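Local coordinates for PpBBE-like 1 D396N (Physcomitrella patens subsp. patens, PDB 6EO5), which oxidises cellobiose as the unmutated enzyme, a berberine bridge enzyme-like flavoprotein with bi-covalently held FAD, at residues A[22-33]-A[48-59]; A[67-77]-A[88-99]. All coordinates share one frame; numbering follows the deposited sequence.

Contact 1 (A[22-33]-A[48-59]); sequences GARTAFPGTSEY and PSAFVFPTTVAQ
The guanidinium of Arg24 lies flat over one face of the Phe53 ring, a cation-pi stack with CZ 3.7 Å from the ring centroid and the planes 22° apart. NH1 sits over the middle of the ring and NH2 lies above its CD2 side, while Arg24 O meets the ring edge in its plane. The arginine chain runs extended as far as CD and then bends at chi3 (58°), which brings the head over the ring. On the Phe27 ring, Ala50 CB makes a CH-pi contact over one face, and Thr25 OG1 lies at the edge in plane. The third flat group, Tyr33, has Pro28 CA over the centre of one face. Phe51 presents an edge toward the Tyr33 face in an offset edge-to-face pair, planes at 65°, with Phe51 CE2 3.6 Å from Tyr33 CD2. Past the far edge of the phenol, Tyr33 OH donates to a lone pair of Pro48 O at 2.7 Å, in the carbonyl plane.

Between these groups the strands 24-26 and 50-53 run antiparallel. Ala26 and Phe51 form a hydrogen-bonded pair, with Ala26 N to Phe51 O at 3.0 Å and Phe51 N to Ala26 O at 3.1 Å; Thr25 and Val52 are the non-hydrogen-bonded pair beside it. Strand 24-26 is one of the two outermost strands of the four-stranded mixed sheet, with 50-53 as its neighbour. At the other end of the contact, Ala23 CB rests against the Gln59 amide, whose OE1 accepts from Thr55 N.

Helix 14-21 packs on Phe27 through Leu14 and Leu18. The guanidinium charge probably faces both the ring's pi electrons and, weakly, the Glu100 carboxylate; the outer strand is held by backbone bonds, by aromatic and cation-pi packing and by the Tyr33 OH bond to Pro48 O.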
loop_
_atom_site.group_PDB
_atom_site.type_symbol
_atom_site.label_atom_id
_atom_site.label_comp_id
_atom_site.label_asym_id
_atom_site.label_seq_id
_atom_site.Cartn_x
_atom_site.Cartn_y
_atom_site.Cartn_z
ATOM N N GLY A 22 -26.377 -3.354 16.986
ATOM C CA GLY A 22 -27.033 -2.218 16.384
ATOM C C GLY A 22 -26.330 -1.599 15.197
ATOM O O GLY A 22 -26.832 -0.606 14.654
ATOM N N ALA A 23 -25.192 -2.138 14.770
ATOM C CA ALA A 23 -24.543 -1.586 13.594
ATOM C C ALA A 23 -25.359 -1.902 12.345
ATOM O O ALA A 23 -26.135 -2.861 12.305
ATOM C CB ALA A 23 -23.128 -2.141 13.455
ATOM N N ARG A 24 -25.181 -1.077 11.317
ATOM C CA ARG A 24 -25.788 -1.365 10.023
ATOM C C ARG A 24 -25.223 -2.662 9.448
ATOM O O ARG A 24 -24.045 -2.983 9.640
ATOM C CB ARG A 24 -25.535 -0.202 9.067
ATOM C CG ARG A 24 -25.958 -0.455 7.637
ATOM C CD ARG A 24 -25.903 0.837 6.839
ATOM N NE ARG A 24 -24.574 1.454 6.836
ATOM C CZ ARG A 24 -23.714 1.359 5.823
ATOM N NH1 ARG A 24 -24.049 0.660 4.739
ATOM N NH2 ARG A 24 -22.523 1.955 5.890
ATOM N N THR A 25 -26.075 -3.433 8.761
ATOM C CA THR A 25 -25.641 -4.679 8.141
ATOM C C THR A 25 -26.221 -4.791 6.740
ATOM O O THR A 25 -27.120 -4.046 6.349
ATOM C CB THR A 25 -26.049 -5.920 8.950
ATOM O OG1 THR A 25 -27.479 -6.027 8.993
ATOM C CG2 THR A 25 -25.473 -5.869 10.362
ATOM N N ALA A 26 -25.679 -5.737 5.980
ATOM C CA ALA A 26 -26.226 -6.119 4.686
ATOM C C ALA A 26 -26.012 -7.613 4.512
ATOM O O ALA A 26 -24.919 -8.118 4.788
ATOM C CB ALA A 26 -25.571 -5.346 3.538
ATOM N N PHE A 27 -27.058 -8.321 4.075
ATOM C CA PHE A 27 -27.018 -9.773 4.035
ATOM C C PHE A 27 -27.316 -10.276 2.626
ATOM O O PHE A 27 -27.972 -9.579 1.841
ATOM C CB PHE A 27 -28.014 -10.379 5.037
ATOM C CG PHE A 27 -27.456 -10.528 6.423
ATOM C CD1 PHE A 27 -27.474 -9.466 7.312
ATOM C CD2 PHE A 27 -26.893 -11.727 6.833
ATOM C CE1 PHE A 27 -26.948 -9.595 8.594
ATOM C CE2 PHE A 27 -26.363 -11.867 8.118
ATOM C CZ PHE A 27 -26.390 -10.800 8.996
ATOM N N PRO A 28 -26.819 -11.465 2.269
ATOM C CA PRO A 28 -26.901 -11.916 0.872
ATOM C C PRO A 28 -28.323 -11.864 0.342
ATOM O O PRO A 28 -29.286 -12.165 1.049
ATOM C CB PRO A 28 -26.382 -13.354 0.937
ATOM C CG PRO A 28 -25.474 -13.362 2.120
ATOM C CD PRO A 28 -26.089 -12.427 3.115
ATOM N N GLY A 29 -28.450 -11.468 -0.913
ATOM C CA GLY A 29 -29.739 -11.366 -1.544
ATOM C C GLY A 29 -30.334 -9.978 -1.539
ATOM O O GLY A 29 -31.312 -9.742 -2.259
ATOM N N THR A 30 -29.782 -9.057 -0.760
ATOM C CA THR A 30 -30.247 -7.678 -0.736
ATOM C C THR A 30 -29.386 -6.792 -1.636
ATOM O O THR A 30 -28.291 -7.162 -2.067
ATOM C CB THR A 30 -30.233 -7.129 0.687
ATOM O OG1 THR A 30 -28.889 -6.822 1.059
ATOM C CG2 THR A 30 -30.790 -8.156 1.653
ATOM N N SER A 31 -29.906 -5.602 -1.919
ATOM C CA SER A 31 -29.176 -4.673 -2.768
ATOM C C SER A 31 -28.045 -3.979 -2.016
ATOM O O SER A 31 -27.071 -3.542 -2.641
ATOM C CB SER A 31 -30.130 -3.631 -3.347
ATOM O OG SER A 31 -30.495 -2.687 -2.354
ATOM N N GLU A 32 -28.162 -3.848 -0.690
ATOM C CA GLU A 32 -27.066 -3.289 0.099
ATOM C C GLU A 32 -25.855 -4.205 0.050
ATOM O O GLU A 32 -24.722 -3.749 -0.143
ATOM C CB GLU A 32 -27.497 -3.070 1.553
ATOM C CG GLU A 32 -28.728 -2.199 1.751
ATOM C CD GLU A 32 -30.013 -2.934 1.418
ATOM O OE1 GLU A 32 -30.115 -4.152 1.737
ATOM O OE2 GLU A 32 -30.906 -2.293 0.817
ATOM N N TYR A 33 -26.085 -5.509 0.232
ATOM C CA TYR A 33 -25.018 -6.499 0.144
ATOM C C TYR A 33 -24.383 -6.504 -1.241
ATOM O O TYR A 33 -23.157 -6.613 -1.370
ATOM C CB TYR A 33 -25.587 -7.873 0.504
ATOM C CG TYR A 33 -24.679 -9.072 0.347
ATOM C CD1 TYR A 33 -24.598 -9.759 -0.861
ATOM C CD2 TYR A 33 -23.953 -9.562 1.426
ATOM C CE1 TYR A 33 -23.792 -10.884 -0.997
ATOM C CE2 TYR A 33 -23.142 -10.690 1.302
ATOM C CZ TYR A 33 -23.071 -11.345 0.089
ATOM O OH TYR A 33 -22.272 -12.462 -0.042
ATOM N N PRO A 48 -19.335 -12.796 0.964
ATOM C CA PRO A 48 -19.269 -12.933 2.426
ATOM C C PRO A 48 -20.580 -13.456 2.996
ATOM O O PRO A 48 -21.608 -13.494 2.320
ATOM C CB PRO A 48 -18.987 -11.498 2.915
ATOM C CG PRO A 48 -18.570 -10.721 1.714
ATOM C CD PRO A 48 -19.253 -11.384 0.543
ATOM N N SER A 49 -20.527 -13.862 4.274
ATOM C CA SER A 49 -21.756 -14.107 5.032
ATOM C C SER A 49 -22.542 -12.817 5.203
ATOM O O SER A 49 -23.759 -12.779 5.000
ATOM C CB SER A 49 -21.451 -14.685 6.417
ATOM O OG SER A 49 -20.516 -15.738 6.380
ATOM N N ALA A 50 -21.857 -11.749 5.598
ATOM C CA ALA A 50 -22.524 -10.480 5.846
ATOM C C ALA A 50 -21.493 -9.364 5.893
ATOM O O ALA A 50 -20.301 -9.597 6.114
ATOM C CB ALA A 50 -23.323 -10.515 7.152
ATOM N N PHE A 51 -21.983 -8.146 5.677
ATOM C CA PHE A 51 -21.238 -6.923 5.931
ATOM C C PHE A 51 -21.820 -6.262 7.170
ATOM O O PHE A 51 -23.039 -6.109 7.274
ATOM C CB PHE A 51 -21.326 -5.959 4.747
ATOM C CG PHE A 51 -20.710 -6.480 3.480
ATOM C CD1 PHE A 51 -19.375 -6.231 3.192
ATOM C CD2 PHE A 51 -21.470 -7.199 2.566
ATOM C CE1 PHE A 51 -18.811 -6.698 2.030
ATOM C CE2 PHE A 51 -20.910 -7.670 1.391
ATOM C CZ PHE A 51 -19.580 -7.423 1.121
ATOM N N VAL A 52 -20.959 -5.886 8.107
ATOM C CA VAL A 52 -21.343 -5.051 9.234
ATOM C C VAL A 52 -20.507 -3.781 9.167
ATOM O O VAL A 52 -19.324 -3.824 8.814
ATOM C CB VAL A 52 -21.176 -5.782 10.588
ATOM C CG1 VAL A 52 -19.761 -6.306 10.767
ATOM C CG2 VAL A 52 -21.575 -4.876 11.742
ATOM N N PHE A 53 -21.135 -2.641 9.476
ATOM C CA PHE A 53 -20.537 -1.318 9.322
ATOM C C PHE A 53 -20.464 -0.655 10.691
ATOM O O PHE A 53 -21.306 0.191 11.020
ATOM C CB PHE A 53 -21.340 -0.468 8.344
ATOM C CG PHE A 53 -21.386 -1.034 6.950
ATOM C CD1 PHE A 53 -22.251 -2.068 6.631
ATOM C CD2 PHE A 53 -20.565 -0.527 5.952
ATOM C CE1 PHE A 53 -22.295 -2.585 5.345
ATOM C CE2 PHE A 53 -20.606 -1.046 4.666
ATOM C CZ PHE A 53 -21.472 -2.074 4.364
ATOM N N PRO A 54 -19.480 -1.018 11.517
ATOM C CA PRO A 54 -19.387 -0.416 12.850
ATOM C C PRO A 54 -19.159 1.079 12.757
ATOM O O PRO A 54 -18.441 1.561 11.874
ATOM C CB PRO A 54 -18.177 -1.112 13.485
ATOM C CG PRO A 54 -17.913 -2.285 12.661
ATOM C CD PRO A 54 -18.408 -1.995 11.280
ATOM N N THR A 55 -19.792 1.805 13.682
ATOM C CA THR A 55 -19.439 3.184 13.987
ATOM C C THR A 55 -18.881 3.359 15.397
ATOM O O THR A 55 -18.434 4.462 15.723
ATOM C CB THR A 55 -20.651 4.115 13.807
ATOM O OG1 THR A 55 -21.689 3.721 14.709
ATOM C CG2 THR A 55 -21.187 4.036 12.392
ATOM N N THR A 56 -18.884 2.311 16.231
ATOM C CA THR A 56 -18.368 2.378 17.595
ATOM C C THR A 56 -17.497 1.163 17.891
ATOM O O THR A 56 -17.648 0.100 17.282
ATOM C CB THR A 56 -19.487 2.427 18.650
ATOM O OG1 THR A 56 -20.085 1.125 18.786
ATOM C CG2 THR A 56 -20.554 3.435 18.260
ATOM N N VAL A 57 -16.597 1.330 18.866
ATOM C CA VAL A 57 -15.769 0.213 19.320
ATOM C C VAL A 57 -16.643 -0.908 19.863
ATOM O O VAL A 57 -16.350 -2.095 19.673
ATOM C CB VAL A 57 -14.755 0.688 20.377
ATOM C CG1 VAL A 57 -14.022 -0.499 20.982
ATOM C CG2 VAL A 57 -13.781 1.673 19.777
ATOM N N ALA A 58 -17.729 -0.553 20.549
ATOM C CA ALA A 58 -18.656 -1.566 21.038
ATOM C C ALA A 58 -19.125 -2.465 19.905
ATOM O O ALA A 58 -19.212 -3.690 20.063
ATOM C CB ALA A 58 -19.851 -0.897 21.717
ATOM N N GLN A 59 -19.418 -1.872 18.743
ATOM C CA GLN A 59 -19.969 -2.647 17.636
ATOM C C GLN A 59 -18.905 -3.528 16.988
ATOM O O GLN A 59 -19.204 -4.640 16.527
ATOM C CB GLN A 59 -20.603 -1.708 16.614
ATOM C CG GLN A 59 -21.813 -0.982 17.151
ATOM C CD GLN A 59 -22.416 -0.056 16.135
ATOM O OE1 GLN A 59 -21.793 0.255 15.121
ATOM N NE2 GLN A 59 -23.641 0.387 16.388
#

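Contact 2 (A[67-77]-A[88-99]). With FAD (flavin-adenine dinucleotide), chain C.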
loop_
_atom_site.group_PDB
_atom_site.type_symbol
_atom_site.label_atom_id
_atom_site.label_comp_id
_atom_site.label_asym_id
_atom_site.label_seq_id
_atom_site.Cartn_x
_atom_site.Cartn_y
_atom_site.Cartn_z
ATOM N N ALA A 67 -18.967 -13.399 15.375
ATOM C CA ALA A 67 -18.341 -14.284 14.406
ATOM C C ALA A 67 -17.805 -15.529 15.088
ATOM O O ALA A 67 -17.877 -16.629 14.527
ATOM C CB ALA A 67 -17.230 -13.551 13.661
ATOM N N LYS A 68 -17.273 -15.373 16.303
ATOM C CA LYS A 68 -16.797 -16.523 17.065
ATOM C C LYS A 68 -17.949 -17.445 17.443
ATOM O O LYS A 68 -17.798 -18.672 17.442
ATOM C CB LYS A 68 -16.059 -16.048 18.317
ATOM C CG LYS A 68 -14.744 -15.362 18.038
ATOM C CD LYS A 68 -13.958 -15.131 19.313
ATOM C CE LYS A 68 -14.537 -13.996 20.133
ATOM N NZ LYS A 68 -13.902 -13.948 21.480
ATOM N N GLN A 69 -19.114 -16.870 17.755
ATOM C CA GLN A 69 -20.243 -17.659 18.231
ATOM C C GLN A 69 -20.899 -18.438 17.096
ATOM O O GLN A 69 -21.234 -19.616 17.257
ATOM C CB GLN A 69 -21.253 -16.743 18.908
ATOM C CG GLN A 69 -22.062 -17.399 19.996
ATOM C CD GLN A 69 -23.285 -16.585 20.335
ATOM O OE1 GLN A 69 -23.282 -15.804 21.290
ATOM N NE2 GLN A 69 -24.342 -16.744 19.537
ATOM N N VAL A 70 -21.111 -17.789 15.946
ATOM C CA VAL A 70 -21.695 -18.469 14.789
ATOM C C VAL A 70 -20.664 -19.324 14.050
ATOM O O VAL A 70 -21.039 -20.212 13.268
ATOM C CB VAL A 70 -22.352 -17.431 13.857
ATOM C CG1 VAL A 70 -23.049 -18.088 12.674
ATOM C CG2 VAL A 70 -23.358 -16.592 14.631
ATOM N N GLY A 71 -19.374 -19.115 14.305
ATOM C CA GLY A 71 -18.353 -19.917 13.656
ATOM C C GLY A 71 -18.033 -19.511 12.231
ATOM O O GLY A 71 -17.755 -20.381 11.396
ATOM N N VAL A 72 -18.076 -18.210 11.923
ATOM C CA VAL A 72 -17.673 -17.694 10.620
ATOM C C VAL A 72 -16.314 -17.023 10.751
ATOM O O VAL A 72 -15.853 -16.685 11.844
ATOM C CB VAL A 72 -18.704 -16.703 10.022
ATOM C CG1 VAL A 72 -19.904 -17.434 9.460
ATOM C CG2 VAL A 72 -19.141 -15.703 11.072
ATOM N N GLY A 73 -15.659 -16.835 9.616
ATOM C CA GLY A 73 -14.465 -16.025 9.585
ATOM C C GLY A 73 -14.807 -14.546 9.601
ATOM O O GLY A 73 -15.947 -14.141 9.365
ATOM N N ILE A 74 -13.792 -13.728 9.867
ATOM C CA ILE A 74 -14.006 -12.298 10.061
ATOM C C ILE A 74 -12.755 -11.555 9.604
ATOM O O ILE A 74 -11.643 -11.858 10.051
ATOM C CB ILE A 74 -14.364 -11.996 11.536
ATOM C CG1 ILE A 74 -14.669 -10.515 11.746
ATOM C CG2 ILE A 74 -13.272 -12.470 12.493
ATOM C CD1 ILE A 74 -14.945 -10.155 13.192
ATOM N N VAL A 75 -12.924 -10.613 8.676
ATOM C CA VAL A 75 -11.817 -9.732 8.297
ATOM C C VAL A 75 -12.293 -8.285 8.304
ATOM O O VAL A 75 -13.423 -7.990 7.880
ATOM C CB VAL A 75 -11.205 -10.092 6.926
ATOM C CG1 VAL A 75 -10.630 -11.513 6.926
ATOM C CG2 VAL A 75 -12.204 -9.888 5.784
ATOM N N PRO A 76 -11.471 -7.359 8.786
ATOM C CA PRO A 76 -11.753 -5.939 8.585
ATOM C C PRO A 76 -11.476 -5.517 7.147
ATOM O O PRO A 76 -10.678 -6.128 6.430
ATOM C CB PRO A 76 -10.788 -5.256 9.562
ATOM C CG PRO A 76 -9.641 -6.186 9.656
ATOM C CD PRO A 76 -10.228 -7.572 9.552
ATOM N N ARG A 77 -12.163 -4.453 6.727
ATOM C CA ARG A 77 -11.928 -3.831 5.434
ATOM C C ARG A 77 -11.801 -2.317 5.594
ATOM O O ARG A 77 -12.677 -1.668 6.177
ATOM C CB ARG A 77 -13.044 -4.172 4.458
ATOM C CG ARG A 77 -12.872 -3.546 3.104
ATOM C CD ARG A 77 -14.183 -3.003 2.634
ATOM N NE ARG A 77 -14.904 -3.954 1.809
ATOM C CZ ARG A 77 -16.193 -3.844 1.491
ATOM N NH1 ARG A 77 -16.919 -2.841 1.950
ATOM N NH2 ARG A 77 -16.762 -4.750 0.715
ATOM N N LEU A 88 -12.343 -8.982 1.276
ATOM C CA LEU A 88 -13.567 -9.763 1.173
ATOM C C LEU A 88 -13.422 -11.107 1.862
ATOM O O LEU A 88 -14.381 -11.874 1.897
ATOM C CB LEU A 88 -13.967 -9.964 -0.293
ATOM C CG LEU A 88 -14.426 -8.668 -0.961
ATOM C CD1 LEU A 88 -14.697 -8.857 -2.432
ATOM C CD2 LEU A 88 -15.631 -8.046 -0.256
ATOM N N GLY A 89 -12.251 -11.402 2.421
ATOM C CA GLY A 89 -11.999 -12.635 3.141
ATOM C C GLY A 89 -10.940 -13.526 2.522
ATOM O O GLY A 89 -10.335 -14.337 3.240
ATOM N N GLY A 90 -10.694 -13.418 1.215
ATOM C CA GLY A 90 -9.838 -14.387 0.553
ATOM C C GLY A 90 -10.428 -15.778 0.491
ATOM O O GLY A 90 -9.710 -16.734 0.204
ATOM N N ARG A 91 -11.728 -15.903 0.758
ATOM C CA ARG A 91 -12.527 -17.123 0.713
ATOM C C ARG A 91 -13.981 -16.700 0.862
ATOM O O ARG A 91 -14.267 -15.570 1.273
ATOM C CB ARG A 91 -12.144 -18.106 1.824
ATOM C CG ARG A 91 -12.518 -17.596 3.206
ATOM C CD ARG A 91 -11.452 -17.919 4.217
ATOM N NE ARG A 91 -11.855 -17.598 5.587
ATOM C CZ ARG A 91 -11.379 -16.578 6.300
ATOM N NH1 ARG A 91 -10.486 -15.755 5.771
ATOM N NH2 ARG A 91 -11.795 -16.380 7.543
ATOM N N ASP A 92 -14.894 -17.622 0.564
ATOM C CA ASP A 92 -16.315 -17.329 0.698
ATOM C C ASP A 92 -16.781 -17.466 2.141
ATOM O O ASP A 92 -16.217 -18.230 2.933
ATOM C CB ASP A 92 -17.146 -18.254 -0.180
ATOM C CG ASP A 92 -17.238 -17.771 -1.587
ATOM O OD1 ASP A 92 -16.881 -16.591 -1.809
ATOM O OD2 ASP A 92 -17.679 -18.556 -2.460
ATOM N N GLY A 93 -17.818 -16.702 2.480
ATOM C CA GLY A 93 -18.531 -16.885 3.730
ATOM C C GLY A 93 -18.001 -16.149 4.932
ATOM O O GLY A 93 -18.341 -16.519 6.060
ATOM N N VAL A 94 -17.205 -15.123 4.749
ATOM C CA VAL A 94 -16.622 -14.406 5.874
ATOM C C VAL A 94 -17.562 -13.281 6.293
ATOM O O VAL A 94 -18.431 -12.851 5.537
ATOM C CB VAL A 94 -15.217 -13.897 5.486
ATOM C CG1 VAL A 94 -14.646 -12.925 6.497
ATOM C CG2 VAL A 94 -14.286 -15.085 5.319
ATOM N N LEU A 95 -17.430 -12.831 7.539
ATOM C CA LEU A 95 -18.046 -11.581 7.974
ATOM C C LEU A 95 -17.063 -10.453 7.692
ATOM O O LEU A 95 -15.976 -10.407 8.286
ATOM C CB LEU A 95 -18.412 -11.620 9.456
ATOM C CG LEU A 95 -18.910 -10.300 10.062
ATOM C CD1 LEU A 95 -20.229 -9.867 9.432
ATOM C CD2 LEU A 95 -19.022 -10.383 11.582
ATOM N N VAL A 96 -17.435 -9.554 6.786
ATOM C CA VAL A 96 -16.610 -8.396 6.452
ATOM C C VAL A 96 -16.987 -7.255 7.381
ATOM O O VAL A 96 -18.130 -6.787 7.373
ATOM C CB VAL A 96 -16.783 -7.976 4.984
ATOM C CG1 VAL A 96 -16.019 -6.673 4.726
ATOM C CG2 VAL A 96 -16.330 -9.087 4.030
ATOM N N VAL A 97 -16.025 -6.795 8.169
ATOM C CA VAL A 97 -16.229 -5.688 9.100
ATOM C C VAL A 97 -15.700 -4.427 8.418
ATOM O O VAL A 97 -14.539 -4.047 8.570
ATOM C CB VAL A 97 -15.546 -5.950 10.433
ATOM C CG1 VAL A 97 -15.830 -4.805 11.411
ATOM C CG2 VAL A 97 -15.993 -7.291 10.976
ATOM N N ASP A 98 -16.567 -3.767 7.654
ATOM C CA ASP A 98 -16.203 -2.550 6.938
ATOM C C ASP A 98 -16.096 -1.386 7.922
ATOM O O ASP A 98 -17.082 -1.016 8.565
ATOM C CB ASP A 98 -17.235 -2.268 5.849
ATOM C CG ASP A 98 -16.869 -1.080 4.980
ATOM O OD1 ASP A 98 -16.519 -0.005 5.515
ATOM O OD2 ASP A 98 -16.941 -1.223 3.746
ATOM N N MET A 99 -14.903 -0.800 8.026
ATOM C CA MET A 99 -14.601 0.209 9.032
ATOM C C MET A 99 -14.870 1.639 8.551
ATOM O O MET A 99 -14.295 2.589 9.098
ATOM C CB MET A 99 -13.148 0.063 9.484
ATOM C CG MET A 99 -12.878 -1.251 10.176
ATOM S SD MET A 99 -13.762 -1.366 11.746
ATOM C CE MET A 99 -12.735 -0.311 12.781
HETATM P PA FAD C . -8.065 -3.362 2.166
HETATM O O1A FAD C . -8.363 -4.355 1.053
HETATM O O2A FAD C . -9.326 -2.841 2.806
HETATM O O5B FAD C . -7.048 -3.927 3.285
HETATM C C5B FAD C . -5.931 -4.718 2.939
HETATM C C4B FAD C . -5.585 -5.688 4.063
HETATM O O4B FAD C . -5.495 -4.998 5.295
HETATM C C3B FAD C . -6.648 -6.757 4.243
HETATM O O3B FAD C . -6.024 -7.936 4.702
HETATM C C2B FAD C . -7.502 -6.194 5.349
HETATM O O2B FAD C . -8.192 -7.203 6.044
HETATM C C1B FAD C . -6.470 -5.474 6.208
HETATM N N9A FAD C . -7.134 -4.390 6.967
HETATM C C8A FAD C . -7.919 -3.386 6.452
HETATM N N7A FAD C . -8.356 -2.610 7.467
HETATM C C5A FAD C . -7.868 -3.104 8.625
HETATM C C6A FAD C . -8.017 -2.704 9.940
HETATM N N6A FAD C . -8.757 -1.638 10.225
HETATM N N1A FAD C . -7.390 -3.410 10.943
HETATM C C2A FAD C . -6.636 -4.517 10.631
HETATM N N3A FAD C . -6.493 -4.920 9.320
HETATM C C4A FAD C . -7.105 -4.224 8.331
HETATM N N1 FAD C . 0.737 0.952 -2.174
HETATM C C2 FAD C . 1.759 1.843 -1.830
HETATM O O2 FAD C . 2.587 1.601 -0.926
HETATM N N3 FAD C . 1.849 3.049 -2.505
HETATM C C4 FAD C . 0.955 3.364 -3.506
HETATM O O4 FAD C . 1.050 4.444 -4.079
HETATM C C4X FAD C . -0.056 2.478 -3.850
HETATM N N5 FAD C . -0.974 2.821 -4.820
HETATM C C5X FAD C . -2.149 2.104 -4.939
HETATM C C6 FAD C . -3.129 2.542 -5.823
HETATM C C7 FAD C . -4.390 1.930 -5.902
HETATM C C7M FAD C . -5.435 2.448 -6.865
HETATM C C8 FAD C . -4.613 0.767 -5.135
HETATM C C8M FAD C . -5.906 -0.017 -5.254
HETATM C C9 FAD C . -3.575 0.285 -4.314
HETATM C C9A FAD C . -2.342 0.949 -4.184
HETATM N N10 FAD C . -1.279 0.470 -3.407
HETATM C C10 FAD C . -0.191 1.283 -3.151
HETATM C "C1'" FAD C . -1.396 -0.781 -2.604
HETATM C "C2'" FAD C . -1.979 -0.440 -1.236
HETATM O "O2'" FAD C . -1.027 0.113 -0.356
HETATM C "C3'" FAD C . -2.536 -1.704 -0.621
HETATM O "O3'" FAD C . -3.512 -2.176 -1.518
HETATM C "C4'" FAD C . -3.118 -1.407 0.757
HETATM O "O4'" FAD C . -2.968 -2.556 1.568
HETATM C "C5'" FAD C . -4.579 -0.978 0.647
HETATM O "O5'" FAD C . -5.209 -0.811 1.901
HETATM P P FAD C . -6.825 -0.754 1.946
HETATM O O1P FAD C . -7.276 -0.427 3.350
HETATM O O2P FAD C . -7.424 0.169 0.919
HETATM O O3P FAD C . -7.234 -2.214 1.408
HETATM O O HOH W 1 -11.079 -14.669 9.898
#
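Arg77 NH1 and Asp98 OD2 form a salt bridge across neighbouring strands, modelled at a doubtfully short 2.4 Å, with guanidinium and carboxylate planes nearly perpendicular. Val96 CG1 lies over one face of the guanidinium, and Leu88 CD2 meets its edge 3.6 Å from Arg77 NH2. On the opposite sheet face, Ile74 CG1 packs on Val97 CG2 at 3.6 Å. Backbone bonds alternate along the pair: Val97 N donates to Val75 O at 2.9 Å, and Arg77 N to Val97 O at 3.0 Å.

Strands 74-77 and 95-98 are parallel. Helix 57-70 connects 50-53 to 74-77 in a beta-alpha-beta crossover, leaving 95-98 between them, in the FAD-binding domain of the PCMH clan. Where strand 74-77 ends it meets the cofactor: Pro76 O accepts from FAD O2B at 2.7 Å, and Pro76 CG lies 3.4 Å from adenine N3A.

Further out, Ala36 O accepts from Arg77 NH2 and Asp98 OD1 takes Glu100 N, so both ends of the salt bridge have a second partner. Arg91, its guanidinium centred under Val94 CG2, shares a water with Ile74 N and donates to Asn463 O.

How the contacts relate
Contacts 1 and 2, their centres 11 Å apart, lie in one four-stranded mixed sheet, where 50-53 and 95-98 are adjacent and 24-26 and 74-77 form the two outer strands. The joint is made by backbone and side chains: Ala50 O and Val96 N are 2.9 Å apart, a probable hydrogen bond, while Phe51 packs on Val96 and Val52 on Leu95. Helix 57-70 begins in contact 1 and ends in contact 2. Only contact 2 reaches the cofactor directly, through Pro76 and Arg77; in contact 1 the side chain of Pro54 stays about 9 Å from FAD. Glu100 touches both, near Arg24 and Phe53 and through its N at Asp98.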